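Local coordinates for DUF2235 domain-containing protein (Pseudomonas aeruginosa, PDB 4O5P), which is a type VI secretion phospholipase effector, Tle1, that probably hydrolyses membrane phospholipids with an alpha/beta-hydrolase type active site, at residues H409-A414 / A445-S450; G278-V283 / S380-G385; A374-H379 / N458-Q463; V92-H97 / L402-L407. One frame throughout, in Å; residues are numbered along the deposited sequence.

In the fold
The four contacts illustrate how helices and loops are tied to the sheet of an alpha/beta-hydrolase core. Contacts 1 and 4 both use helix 403-416 and have centres about 6 Å apart, joined by probable hydrogen bonds from His-97 to Glu-446 and from Gln-404 to Ser-448. Contact 2, whose centre is about 9 Å from that of contact 4, meets contact 3 at the probable catalytic site, where Asp-281 OD2 lies 2.6 Å from His-379 ND1 and Ser-237 completes a likely triad. Contact 3 packs the chain between strand 370-375 and this histidine against helix 451-463. Selenomethionine Met-410 of contact 1 packs on Gly-278, Leu-279 and Phe-280 of contact 2, linking helix and sheet.

Contact 1 of 4, residues H409-A414 / A445-S450; sequences HMYAEA and AEFSVS
Phe-447 rests CE2 of its ring against Tyr-411, 3.8 Å from CD1 and 4.1 Å from CB of the tyrosine. The two side chains cross at about a right angle. Their planes are turned 70° apart and the ring centroids are 5.5 Å from each other, an oblique pairing, neither stacked nor edge-to-face. Tyr-411 reaches it by swinging CG opposite its own backbone nitrogen (chi1 175°), which carries the ring out from helix 409-414 toward the loop. The phenol oxygen is engaged by the carbonyl of Gln-422. Phe-447 sits in a type I turn from Ala-445 to Ser-448, between helices 441-445 and 451-463, and its ring also rests on Leu-407 and Leu-20. Helix 403-416 flanks the central sheet of the alpha/beta-hydrolase fold: selenomethionine Met-410 is buried against strands 270-280 and 331-336, while His-409 and Glu-413, one turn apart, are coupled along the helix. There, His-409 NE2 donates to Glu-413 OE1 over 2.9 Å with an N-H...O angle of 147°; OE1 receives it on its anti lone pair, and the acceptor lies tilted from the imidazole plane. The second carboxylate oxygen, OE2, forms a salt bridge with Arg-330, and His-409 ND1 is probably hydrogen-bonded to Tyr-375 OH.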
# COMPACT_ATOMS: atom_id res chain seq x y z
N HIS A 409 -5.57 13.62 11.85
CA HIS A 409 -6.81 12.92 12.11
C HIS A 409 -6.44 11.56 12.69
O HIS A 409 -7.01 11.13 13.71
CB HIS A 409 -7.65 12.82 10.83
CG HIS A 409 -8.95 12.10 11.00
ND1 HIS A 409 -9.82 11.89 9.95
CD2 HIS A 409 -9.52 11.53 12.08
CE1 HIS A 409 -10.87 11.21 10.38
NE2 HIS A 409 -10.71 10.98 11.67
N MSE A 410 -5.44 10.92 12.08
CA MSE A 410 -5.15 9.54 12.43
C MSE A 410 -4.63 9.59 13.85
O MSE A 410 -5.02 8.77 14.70
CB MSE A 410 -4.11 8.92 11.48
CG MSE A 410 -3.87 7.44 11.78
SE MSE A 410 -5.46 6.37 11.36
CE MSE A 410 -5.13 6.19 9.46
N TYR A 411 -3.82 10.62 14.11
CA TYR A 411 -3.23 10.77 15.42
C TYR A 411 -4.34 10.80 16.46
O TYR A 411 -4.32 10.04 17.44
CB TYR A 411 -2.40 12.05 15.47
CG TYR A 411 -1.84 12.36 16.83
CD1 TYR A 411 -0.60 11.87 17.22
CD2 TYR A 411 -2.54 13.16 17.72
CE1 TYR A 411 -0.08 12.18 18.48
CE2 TYR A 411 -2.04 13.46 18.96
CZ TYR A 411 -0.83 12.97 19.34
OH TYR A 411 -0.36 13.29 20.61
N ALA A 412 -5.36 11.62 16.19
CA ALA A 412 -6.39 11.85 17.20
C ALA A 412 -7.11 10.54 17.45
O ALA A 412 -7.35 10.17 18.61
CB ALA A 412 -7.37 12.94 16.75
N GLU A 413 -7.38 9.81 16.36
CA GLU A 413 -8.13 8.57 16.48
C GLU A 413 -7.32 7.63 17.34
O GLU A 413 -7.84 7.05 18.30
CB GLU A 413 -8.39 7.93 15.10
CG GLU A 413 -9.29 8.77 14.19
CD GLU A 413 -10.75 8.57 14.50
OE1 GLU A 413 -11.59 9.09 13.73
OE2 GLU A 413 -11.06 7.88 15.51
N ALA A 414 -6.02 7.56 17.06
CA ALA A 414 -5.17 6.61 17.73
C ALA A 414 -5.08 7.03 19.19
O ALA A 414 -5.15 6.19 20.09
CB ALA A 414 -3.80 6.57 17.08
N ALA A 445 7.14 19.46 14.87
CA ALA A 445 7.07 20.19 13.61
C ALA A 445 6.65 19.24 12.50
O ALA A 445 6.17 19.68 11.46
CB ALA A 445 8.40 20.85 13.28
N GLU A 446 6.83 17.94 12.72
CA GLU A 446 6.39 16.97 11.72
C GLU A 446 4.87 16.87 11.63
O GLU A 446 4.34 16.26 10.70
CB GLU A 446 7.02 15.59 11.96
CG GLU A 446 8.48 15.49 11.52
CD GLU A 446 9.02 14.06 11.59
OE1 GLU A 446 8.34 13.19 12.14
OE2 GLU A 446 10.14 13.82 11.08
N PHE A 447 4.17 17.48 12.60
CA PHE A 447 2.72 17.42 12.66
C PHE A 447 2.06 18.78 12.40
O PHE A 447 0.85 18.92 12.60
CB PHE A 447 2.27 16.88 14.03
CG PHE A 447 2.40 15.38 14.19
CD1 PHE A 447 3.64 14.80 14.39
CD2 PHE A 447 1.28 14.57 14.13
CE1 PHE A 447 3.76 13.42 14.53
CE2 PHE A 447 1.39 13.18 14.27
CZ PHE A 447 2.62 12.61 14.47
N SER A 448 2.84 19.76 11.97
CA SER A 448 2.32 21.12 11.75
C SER A 448 1.26 21.22 10.65
O SER A 448 1.40 20.64 9.57
CB SER A 448 3.46 22.08 11.37
OG SER A 448 4.27 22.39 12.48
N VAL A 449 0.19 21.96 10.93
CA VAL A 449 -0.80 22.32 9.92
C VAL A 449 -0.99 23.83 9.92
O VAL A 449 -1.23 24.42 10.98
CB VAL A 449 -2.17 21.68 10.21
CG1 VAL A 449 -3.25 22.26 9.29
CG2 VAL A 449 -2.08 20.19 10.04
N SER A 450 -0.90 24.47 8.76
CA SER A 450 -1.05 25.92 8.70
C SER A 450 -2.53 26.26 8.53
O SER A 450 -3.32 25.41 8.11
CB SER A 450 -0.23 26.50 7.55
OG SER A 450 -0.85 26.24 6.31

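Contact 2 of 4, residues G278-V283 / S380-G385; sequences GLFDTV and SDVGGG
Phe-280, at the end of strand 270-280, and Gly-383, at the end of helix 379-383, bring their CA atoms to 5.3 Å, so that the strand end meets the last turn of the helix almost directly. Such a meeting suits the alpha/beta-hydrolase fold, in which the acid and the histidine of the catalytic triad follow strand ends: Asp-281 comes right after the strand, and the histidine, His-379, lies just ahead of Ser-380. Phe-280 turns its CG opposite its carbonyl carbon (chi1 -64°), and this lays the ring beside the helix backbone. Its CB lies 3.9 Å from Gly-383 CA, a close approach to a residue that has no side chain of its own. Val-382 adds its CG1, 4.2 Å from Phe-280 CD1. Neither side chain offers a polar group here, and no hydrogen bond crosses the contact. Beside this apolar patch, Asp-281 directs OD2 to His-379 ND1 and to Arg-685, while OD1 accepts from Ser-336 N. With Ser-237 on the probable nucleophile elbow, this geometry is consistent with a Ser-His-Asp triad. Gly-384 leaves the helix with phi 87°, where a CB would jam against the carbonyl oxygen of Gly-383. The carbonyl of Val-382, which also takes a weak hydrogen bond from Asn-91 ND2, points its oxygen obliquely at the phenylalanine ring, 3.1 Å from Phe-280 CD1 and 3.6 Å from Phe-280 CE1.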
# COMPACT_ATOMS: atom_id res chain seq x y z
N GLY A 278 -4.86 1.53 12.15
CA GLY A 278 -5.01 2.77 11.40
C GLY A 278 -4.43 2.65 10.01
O GLY A 278 -3.23 2.41 9.86
N LEU A 279 -5.26 2.84 8.99
CA LEU A 279 -4.88 2.58 7.61
C LEU A 279 -5.06 3.79 6.69
O LEU A 279 -6.09 4.49 6.73
CB LEU A 279 -5.68 1.41 7.05
CG LEU A 279 -5.80 0.17 7.92
CD1 LEU A 279 -6.87 -0.73 7.31
CD2 LEU A 279 -4.46 -0.53 8.04
N PHE A 280 -4.05 4.06 5.87
CA PHE A 280 -4.14 5.12 4.88
C PHE A 280 -4.20 4.44 3.51
O PHE A 280 -3.21 3.79 3.12
CB PHE A 280 -2.87 5.99 4.91
CG PHE A 280 -2.65 6.75 6.20
CD1 PHE A 280 -3.14 8.04 6.34
CD2 PHE A 280 -1.92 6.19 7.24
CE1 PHE A 280 -2.92 8.77 7.50
CE2 PHE A 280 -1.69 6.92 8.41
CZ PHE A 280 -2.20 8.21 8.54
N ASP A 281 -5.34 4.56 2.82
CA ASP A 281 -5.45 4.22 1.38
C ASP A 281 -4.83 2.88 1.02
O ASP A 281 -3.81 2.85 0.35
CB ASP A 281 -4.81 5.32 0.53
CG ASP A 281 -5.46 5.47 -0.83
OD1 ASP A 281 -6.71 5.56 -0.88
OD2 ASP A 281 -4.75 5.50 -1.85
N THR A 282 -5.46 1.78 1.46
CA THR A 282 -4.94 0.43 1.24
C THR A 282 -4.79 0.08 -0.23
O THR A 282 -5.76 0.20 -0.99
CB THR A 282 -5.89 -0.61 1.82
OG1 THR A 282 -6.10 -0.34 3.21
CG2 THR A 282 -5.33 -2.02 1.64
N VAL A 283 -3.60 -0.37 -0.63
CA VAL A 283 -3.37 -0.86 -1.99
C VAL A 283 -2.69 -2.22 -1.90
O VAL A 283 -1.62 -2.32 -1.33
CB VAL A 283 -2.47 0.08 -2.81
CG1 VAL A 283 -2.09 -0.58 -4.15
CG2 VAL A 283 -3.18 1.43 -3.02
N SER A 380 -0.45 9.64 -2.05
CA SER A 380 0.43 10.16 -1.02
C SER A 380 -0.03 11.50 -0.42
O SER A 380 0.58 12.00 0.55
CB SER A 380 1.86 10.25 -1.53
OG SER A 380 2.38 8.94 -1.69
N ASP A 381 -1.10 12.06 -0.98
CA ASP A 381 -1.81 13.17 -0.35
C ASP A 381 -2.58 12.69 0.88
O ASP A 381 -2.99 13.49 1.72
CB ASP A 381 -2.77 13.83 -1.32
CG ASP A 381 -2.06 14.68 -2.36
OD1 ASP A 381 -1.00 15.26 -2.00
OD2 ASP A 381 -2.57 14.75 -3.51
N VAL A 382 -2.78 11.38 0.98
CA VAL A 382 -3.46 10.83 2.15
C VAL A 382 -2.46 10.11 3.05
O VAL A 382 -2.47 10.29 4.28
CB VAL A 382 -4.55 9.85 1.72
CG1 VAL A 382 -5.22 9.24 2.95
CG2 VAL A 382 -5.59 10.56 0.84
N GLY A 383 -1.59 9.31 2.44
CA GLY A 383 -0.58 8.63 3.24
C GLY A 383 0.65 9.43 3.64
O GLY A 383 1.41 9.01 4.52
N GLY A 384 0.87 10.57 3.00
CA GLY A 384 2.11 11.30 3.22
C GLY A 384 3.17 10.78 2.25
O GLY A 384 3.00 9.70 1.65
N GLY A 385 4.26 11.53 2.09
CA GLY A 385 5.39 11.02 1.34
C GLY A 385 5.88 11.97 0.27
O GLY A 385 6.90 11.72 -0.38

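Contact 3 of 4, residues A374-H379 / N458-Q463; sequences AYPGVH and NAWQAQ
Along helix 458-463 it is Trp-460 that reaches 374-379, and it does so by laying one face of its indole against Pro-376. CG stands opposite the backbone nitrogen (chi1 -178°), which sends the indole away from the helix toward the chain leaving strand 370-375. Pro-376 CB then sits over the five-membered ring, 3.5 Å from its centroid and only 11° off the ring normal, a clear CH-pi contact. The rest of the pyrrolidine extends over the six-membered ring: Pro-376 CD is 3.5 Å from Trp-460 CZ3, and Pro-376 CG is 3.8 Å from Trp-460 CE3. At the rim, Ala-374 O approaches Trp-460 CH2 to 3.5 Å, near the ring plane. NE1 of the indole is hydrogen-bonded to Glu-476 OE1. In the fold this is a junction between two regions: the loop from the strand runs on to His-379, the probable catalytic histidine of an alpha/beta-hydrolase triad, whereas residues 458-463 belong to the C-terminal family region of Tle1. Next, Gln-461 turns to Ala-11 O, in the chain just beyond strand 7-10. Last comes Gln-463, whose side chain folds back over the helix. Its NE2 donates to Trp-460 O over 3.2 Å, at an N-H...O angle of 136°, and hangs 3.2 Å above the indole plane on the face opposite Pro-376, offset toward the rim. Gln-463 OE1 accepts a hydrogen bond from Arg-633 NH2.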
# COMPACT_ATOMS: atom_id res chain seq x y z
N ALA A 374 -13.47 9.53 3.49
CA ALA A 374 -13.02 10.00 2.18
C ALA A 374 -12.23 11.30 2.33
O ALA A 374 -12.71 12.23 2.98
CB ALA A 374 -14.20 10.22 1.26
N TYR A 375 -11.04 11.34 1.72
CA TYR A 375 -10.10 12.48 1.78
C TYR A 375 -9.69 12.96 0.37
O TYR A 375 -9.63 12.18 -0.57
CB TYR A 375 -8.83 12.10 2.57
CG TYR A 375 -8.91 12.43 4.04
CD1 TYR A 375 -9.64 11.64 4.92
CD2 TYR A 375 -8.27 13.55 4.56
CE1 TYR A 375 -9.74 11.96 6.29
CE2 TYR A 375 -8.36 13.88 5.90
CZ TYR A 375 -9.10 13.08 6.75
OH TYR A 375 -9.18 13.41 8.09
N PRO A 376 -9.39 14.26 0.24
CA PRO A 376 -9.00 14.82 -1.06
C PRO A 376 -7.55 14.52 -1.35
O PRO A 376 -6.79 14.26 -0.41
CB PRO A 376 -9.18 16.33 -0.84
CG PRO A 376 -8.84 16.51 0.59
CD PRO A 376 -9.42 15.29 1.29
N GLY A 377 -7.17 14.56 -2.63
CA GLY A 377 -5.80 14.31 -3.04
C GLY A 377 -5.58 12.92 -3.60
O GLY A 377 -6.49 12.09 -3.63
N VAL A 378 -4.38 12.67 -4.09
CA VAL A 378 -4.06 11.37 -4.62
C VAL A 378 -3.38 10.55 -3.52
O VAL A 378 -3.46 10.93 -2.36
CB VAL A 378 -3.22 11.48 -5.89
CG1 VAL A 378 -4.03 12.27 -6.95
CG2 VAL A 378 -1.92 12.18 -5.60
N HIS A 379 -2.75 9.43 -3.89
CA HIS A 379 -2.36 8.39 -2.94
C HIS A 379 -1.55 8.95 -1.74
O HIS A 379 -1.93 8.80 -0.56
CB HIS A 379 -1.57 7.32 -3.72
CG HIS A 379 -1.22 6.09 -2.93
ND1 HIS A 379 -2.11 5.43 -2.12
CD2 HIS A 379 -0.08 5.36 -2.90
CE1 HIS A 379 -1.54 4.36 -1.60
NE2 HIS A 379 -0.30 4.30 -2.05
N ASN A 458 -10.87 22.51 4.43
CA ASN A 458 -12.26 22.67 4.82
C ASN A 458 -13.19 23.12 3.68
O ASN A 458 -14.37 22.80 3.68
CB ASN A 458 -12.37 23.58 6.04
CG ASN A 458 -11.79 22.93 7.30
OD1 ASN A 458 -11.81 21.71 7.44
ND2 ASN A 458 -11.27 23.76 8.21
N ALA A 459 -12.66 23.84 2.69
CA ALA A 459 -13.51 24.18 1.54
C ALA A 459 -13.86 22.90 0.78
O ALA A 459 -15.03 22.66 0.40
CB ALA A 459 -12.81 25.18 0.63
N TRP A 460 -12.84 22.07 0.57
CA TRP A 460 -13.12 20.76 0.01
C TRP A 460 -14.12 19.98 0.86
O TRP A 460 -15.11 19.45 0.35
CB TRP A 460 -11.84 19.95 -0.17
CG TRP A 460 -12.13 18.64 -0.80
CD1 TRP A 460 -12.22 18.36 -2.13
CD2 TRP A 460 -12.44 17.42 -0.12
NE1 TRP A 460 -12.54 17.04 -2.33
CE2 TRP A 460 -12.68 16.44 -1.10
CE3 TRP A 460 -12.52 17.06 1.23
CZ2 TRP A 460 -13.00 15.11 -0.78
CZ3 TRP A 460 -12.85 15.74 1.55
CH2 TRP A 460 -13.08 14.79 0.55
N GLN A 461 -13.88 19.91 2.16
CA GLN A 461 -14.70 19.09 3.03
C GLN A 461 -16.15 19.53 2.97
O GLN A 461 -17.07 18.69 2.95
CB GLN A 461 -14.19 19.18 4.46
CG GLN A 461 -14.76 18.13 5.39
CD GLN A 461 -16.15 18.46 5.90
OE1 GLN A 461 -16.52 19.63 6.01
NE2 GLN A 461 -16.92 17.43 6.22
N ALA A 462 -16.36 20.84 2.91
CA ALA A 462 -17.69 21.42 2.88
C ALA A 462 -18.43 21.22 1.56
O ALA A 462 -19.66 21.11 1.57
CB ALA A 462 -17.64 22.90 3.27
N GLN A 463 -17.72 21.17 0.43
CA GLN A 463 -18.43 20.93 -0.84
C GLN A 463 -18.72 19.46 -1.11
O GLN A 463 -19.55 19.11 -1.96
CB GLN A 463 -17.66 21.49 -2.04
CG GLN A 463 -16.29 20.85 -2.26
CD GLN A 463 -16.33 19.56 -3.07
OE1 GLN A 463 -17.10 19.42 -4.03
NE2 GLN A 463 -15.48 18.61 -2.69

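Contact 4 of 4, residues V92-H97 / L402-L407; sequences VARLIH and LSQIAL
Arg-94 meets Leu-407 from its first side-chain atom, with CB 3.9 Å from Leu-407 CD1. The chain then runs extended from CG to NE (chi2 167°), crossing the leucine at about a right angle, and CD rests 3.7 Å from Leu-407 CD2. Beyond this apolar stem the guanidinium meets Gln-404 through one face. NE donates to Cys-89 O, while CZ lies 3.7 Å from Gln-404 OE1 and NH1 3.4 Å from the same oxygen. OE1 stands over that face, displaced toward the rim, and the two planar groups are turned 73° apart. The angle is too poor for a hydrogen bond, although the nearby positive charge may still attract the oxygen. Gln-404 reaches this position by bending at its second torsion. NH1 instead uses a hydrogen to bond Glu-446 O, which also accepts from Gln-404 NE2, so both side chains are anchored on one carbonyl of the neighbouring loop; Gln-404 NE2 is additionally bonded to Ser-448 O. The methyl CD1 of Leu-407 also meets Leu-95 CG at 3.9 Å, where the two leucines slide past each other in opposite directions. The helix segments 92-97 and 403-407 cross at -46°, with axes 11.1 Å apart at their closest. Leu-95 packs on Tyr-234 and Val-92 on Phe-236, both of strand 225-236, while Met-410 packs on Phe-276 and Phe-280 of strand 270-280. Both helices thus lie against the central sheet, as in the alpha/beta-hydrolase fold.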
# COMPACT_ATOMS: atom_id res chain seq x y z
N VAL A 92 2.91 7.24 8.24
CA VAL A 92 3.27 6.10 9.08
C VAL A 92 4.56 6.40 9.85
O VAL A 92 4.63 6.18 11.06
CB VAL A 92 3.40 4.80 8.26
CG1 VAL A 92 4.02 3.70 9.09
CG2 VAL A 92 2.02 4.37 7.74
N ALA A 93 5.56 6.93 9.15
CA ALA A 93 6.83 7.21 9.79
C ALA A 93 6.65 8.33 10.81
O ALA A 93 7.22 8.27 11.89
CB ALA A 93 7.89 7.57 8.76
N ARG A 94 5.84 9.33 10.47
CA ARG A 94 5.54 10.41 11.41
C ARG A 94 4.90 9.88 12.69
O ARG A 94 5.32 10.25 13.78
CB ARG A 94 4.70 11.50 10.74
CG ARG A 94 5.49 12.31 9.71
CD ARG A 94 4.62 13.17 8.81
NE ARG A 94 5.34 13.51 7.59
CZ ARG A 94 6.01 14.65 7.41
NH1 ARG A 94 6.02 15.59 8.35
NH2 ARG A 94 6.65 14.87 6.27
N LEU A 95 3.94 8.98 12.57
CA LEU A 95 3.26 8.40 13.73
C LEU A 95 4.18 7.51 14.57
O LEU A 95 4.01 7.43 15.80
CB LEU A 95 2.03 7.61 13.29
CG LEU A 95 0.89 8.50 12.78
CD1 LEU A 95 -0.19 7.65 12.14
CD2 LEU A 95 0.34 9.34 13.94
N ILE A 96 5.12 6.84 13.90
CA ILE A 96 6.13 6.05 14.60
C ILE A 96 7.12 6.96 15.37
O ILE A 96 7.44 6.70 16.52
CB ILE A 96 6.86 5.10 13.63
CG1 ILE A 96 5.91 3.98 13.19
CG2 ILE A 96 8.10 4.50 14.30
CD1 ILE A 96 5.46 3.09 14.34
N HIS A 97 7.58 8.04 14.73
CA HIS A 97 8.43 9.02 15.38
C HIS A 97 7.77 9.57 16.65
O HIS A 97 8.44 9.81 17.65
CB HIS A 97 8.69 10.21 14.45
CG HIS A 97 9.42 9.86 13.19
ND1 HIS A 97 9.44 10.70 12.09
CD2 HIS A 97 10.17 8.79 12.86
CE1 HIS A 97 10.18 10.15 11.14
NE2 HIS A 97 10.62 8.99 11.58
N LEU A 402 -0.82 18.66 2.07
CA LEU A 402 -2.19 18.20 2.28
C LEU A 402 -2.27 17.01 3.27
O LEU A 402 -3.14 16.95 4.16
CB LEU A 402 -2.83 17.86 0.93
CG LEU A 402 -4.28 17.39 0.89
CD1 LEU A 402 -5.20 18.32 1.66
CD2 LEU A 402 -4.75 17.28 -0.56
N SER A 403 -1.31 16.11 3.14
CA SER A 403 -1.26 14.90 3.95
C SER A 403 -1.18 15.16 5.46
O SER A 403 -1.35 14.25 6.26
CB SER A 403 -0.09 14.03 3.52
OG SER A 403 1.09 14.79 3.49
N GLN A 404 -0.90 16.40 5.85
CA GLN A 404 -0.86 16.76 7.27
C GLN A 404 -2.22 16.70 7.94
O GLN A 404 -2.29 16.60 9.18
CB GLN A 404 -0.21 18.14 7.47
CG GLN A 404 1.27 18.20 7.03
CD GLN A 404 2.20 17.41 7.95
OE1 GLN A 404 2.76 16.39 7.56
NE2 GLN A 404 2.37 17.91 9.17
N ILE A 405 -3.31 16.76 7.17
CA ILE A 405 -4.64 16.74 7.81
C ILE A 405 -4.96 15.31 8.24
O ILE A 405 -5.20 15.02 9.43
CB ILE A 405 -5.76 17.30 6.88
CG1 ILE A 405 -5.39 18.68 6.34
CG2 ILE A 405 -7.10 17.36 7.60
CD1 ILE A 405 -5.24 19.74 7.42
N ALA A 406 -4.94 14.41 7.26
CA ALA A 406 -5.12 12.99 7.54
C ALA A 406 -4.21 12.55 8.69
O ALA A 406 -4.63 11.80 9.57
CB ALA A 406 -4.86 12.17 6.31
N LEU A 407 -2.96 13.03 8.69
CA LEU A 407 -2.01 12.67 9.75
C LEU A 407 -2.58 13.04 11.12
O LEU A 407 -2.68 12.19 12.03
CB LEU A 407 -0.67 13.38 9.53
CG LEU A 407 0.31 13.42 10.70
CD1 LEU A 407 0.84 12.01 10.98
CD2 LEU A 407 1.44 14.35 10.37